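Beta sliding clamp (Streptococcus pneumoniae, PDB 2AWA) probably tethers DNA polymerases and other proteins to DNA as a ring-shaped head-to-tail homodimer, conferring processivity on replication. Local coordinates at residues K351-E356 with E378-L383. Numbering follows the deposited sequence.
Sequences KALNSE and EDFMQL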
loop_
_atom_site.group_PDB
_atom_site.type_symbol
_atom_site.label_atom_id
_atom_site.label_comp_id
_atom_site.label_asym_id
_atom_site.label_seq_id
_atom_site.Cartn_x
_atom_site.Cartn_y
_atom_site.Cartn_z
ATOM N N LYS B 351 13.484 3.589 -17.572
ATOM C CA LYS B 351 13.567 3.742 -16.113
ATOM C C LYS B 351 14.973 3.466 -15.602
ATOM O O LYS B 351 15.352 3.959 -14.560
ATOM C CB LYS B 351 12.585 2.812 -15.391
ATOM C CG LYS B 351 11.110 3.253 -15.462
ATOM C CD LYS B 351 10.196 2.353 -14.594
ATOM C CE LYS B 351 9.005 3.131 -13.952
ATOM N NZ LYS B 351 7.839 3.404 -14.886
ATOM N N ALA B 352 15.753 2.683 -16.331
ATOM C CA ALA B 352 17.114 2.377 -15.884
ATOM C C ALA B 352 18.101 3.499 -16.153
ATOM O O ALA B 352 19.173 3.498 -15.584
ATOM C CB ALA B 352 17.607 1.092 -16.523
ATOM N N LEU B 353 17.756 4.448 -17.014
ATOM C CA LEU B 353 18.688 5.512 -17.367
ATOM C C LEU B 353 18.632 6.640 -16.350
ATOM O O LEU B 353 17.567 6.908 -15.779
ATOM C CB LEU B 353 18.387 6.071 -18.753
ATOM C CG LEU B 353 18.361 5.041 -19.886
ATOM C CD1 LEU B 353 17.586 5.603 -21.063
ATOM C CD2 LEU B 353 19.757 4.634 -20.290
ATOM N N ASN B 354 19.787 7.276 -16.112
ATOM C CA ASN B 354 19.856 8.490 -15.306
ATOM C C ASN B 354 20.007 9.764 -16.164
ATOM O O ASN B 354 20.158 10.849 -15.627
ATOM C CB ASN B 354 21.002 8.386 -14.288
ATOM C CG ASN B 354 20.815 7.217 -13.298
ATOM O OD1 ASN B 354 19.737 7.052 -12.714
ATOM N ND2 ASN B 354 21.877 6.412 -13.100
ATOM N N SER B 355 19.940 9.635 -17.488
ATOM C CA SER B 355 20.180 10.764 -18.392
ATOM C C SER B 355 18.914 11.401 -18.936
ATOM O O SER B 355 17.863 10.764 -19.024
ATOM C CB SER B 355 21.050 10.326 -19.564
ATOM O OG SER B 355 20.383 9.397 -20.377
ATOM N N GLU B 356 19.037 12.665 -19.326
ATOM C CA GLU B 356 17.927 13.404 -19.919
ATOM C C GLU B 356 17.494 12.802 -21.252
ATOM O O GLU B 356 16.323 12.823 -21.587
ATOM C CB GLU B 356 18.319 14.871 -20.121
ATOM C CG GLU B 356 17.158 15.758 -20.558
ATOM C CD GLU B 356 17.547 17.210 -20.816
ATOM O OE1 GLU B 356 18.519 17.715 -20.205
ATOM O OE2 GLU B 356 16.862 17.859 -21.638
ATOM N N GLU B 378 29.428 7.215 -19.903
ATOM C CA GLU B 378 29.001 5.916 -19.372
ATOM C C GLU B 378 28.934 4.786 -20.403
ATOM O O GLU B 378 28.352 4.962 -21.468
ATOM C CB GLU B 378 27.627 6.077 -18.723
ATOM C CG GLU B 378 27.295 4.977 -17.748
ATOM C CD GLU B 378 26.041 5.263 -16.962
ATOM O OE1 GLU B 378 25.166 5.987 -17.493
ATOM O OE2 GLU B 378 25.936 4.760 -15.819
ATOM N N ASP B 379 29.515 3.633 -20.068
ATOM C CA ASP B 379 29.484 2.451 -20.939
ATOM C C ASP B 379 28.307 1.543 -20.545
ATOM O O ASP B 379 28.466 0.425 -20.035
ATOM C CB ASP B 379 30.818 1.704 -20.876
ATOM C CG ASP B 379 30.991 0.720 -22.019
ATOM O OD1 ASP B 379 29.967 0.260 -22.583
ATOM O OD2 ASP B 379 32.147 0.409 -22.358
ATOM N N PHE B 380 27.115 2.071 -20.784
ATOM C CA PHE B 380 25.871 1.457 -20.350
ATOM C C PHE B 380 25.034 1.242 -21.594
ATOM O O PHE B 380 24.629 2.195 -22.246
ATOM C CB PHE B 380 25.163 2.341 -19.311
ATOM C CG PHE B 380 23.809 1.830 -18.881
ATOM C CD1 PHE B 380 23.538 0.459 -18.825
ATOM C CD2 PHE B 380 22.799 2.728 -18.525
ATOM C CE1 PHE B 380 22.291 0.002 -18.445
ATOM C CE2 PHE B 380 21.559 2.273 -18.128
ATOM C CZ PHE B 380 21.299 0.906 -18.091
HETATM N N MSE B 381 24.800 -0.032 -21.892
HETATM C CA MSE B 381 24.328 -0.526 -23.178
HETATM C C MSE B 381 23.146 -1.496 -22.960
HETATM O O MSE B 381 23.209 -2.376 -22.118
HETATM C CB MSE B 381 25.506 -1.270 -23.819
HETATM C CG MSE B 381 25.163 -2.360 -24.846
HETATM SE SE MSE B 381 24.594 -1.545 -26.510
HETATM C CE MSE B 381 26.373 -0.683 -27.094
ATOM N N GLN B 382 22.067 -1.333 -23.709
ATOM C CA GLN B 382 20.938 -2.246 -23.611
ATOM C C GLN B 382 20.489 -2.678 -24.987
ATOM O O GLN B 382 20.751 -1.991 -25.967
ATOM C CB GLN B 382 19.773 -1.595 -22.876
ATOM C CG GLN B 382 20.109 -1.202 -21.471
ATOM C CD GLN B 382 18.973 -0.498 -20.784
ATOM O OE1 GLN B 382 18.002 -1.125 -20.378
ATOM N NE2 GLN B 382 19.092 0.815 -20.636
ATOM N N LEU B 383 19.804 -3.823 -25.019
ATOM C CA LEU B 383 19.301 -4.464 -26.235
ATOM C C LEU B 383 17.868 -4.934 -26.028
ATOM O O LEU B 383 17.531 -5.435 -24.968
ATOM C CB LEU B 383 20.104 -5.719 -26.572
ATOM C CG LEU B 383 21.411 -5.632 -27.299
ATOM C CD1 LEU B 383 21.968 -7.030 -27.430
ATOM C CD2 LEU B 383 21.207 -5.016 -28.656
#
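The backbones of Leu353 and Phe380 come no closer than 8.8 Å between their CA atoms, and those of Ala352 and Gln382 stand 9.8 Å apart, CA to CA, so the loop at 351-356 meets the strand at 378-383 mainly through side chains, with no hydrogen bond between the two. The aromatic ring of Phe380 bridges most of the gap. With CG anti to the backbone N (chi1 176°), the ring reaches from the strand to the loop and meets it at its far end. There Phe380 CE2 lies 3.7 Å from Leu353 CD2. Phe380 CZ packs against Ala352 CB at 4.0 Å. The carbonyl oxygen of Ala352 also approaches obliquely, 3.7 Å from Phe380 CE2. Two residues along the strand, on the same side, Gln382 extends beyond CG and sets Gln382 NE2 3.9 Å from Leu353 CD2; this one methyl thus touches both the ring and the amide. The contact illustrates how a helix-to-strand connection packs onto a sheet: the chain leaves helix 343-351 and leads into strand 357-362, which shares with 379-384 the antiparallel sheet joining the central and C-terminal domains. Strand 379-384 lies at that junction, pairing with 196-203 on one flank and 369-373 on the other. Gln382 is buried, and its NE2 donates a hydrogen bond to Ser349 O, in helix 343-351, tying strand to helix beside the apolar contact. Phe163 touches both Ala352 and Gln382, and Glu160 of helix 151-161 packs on Phe380.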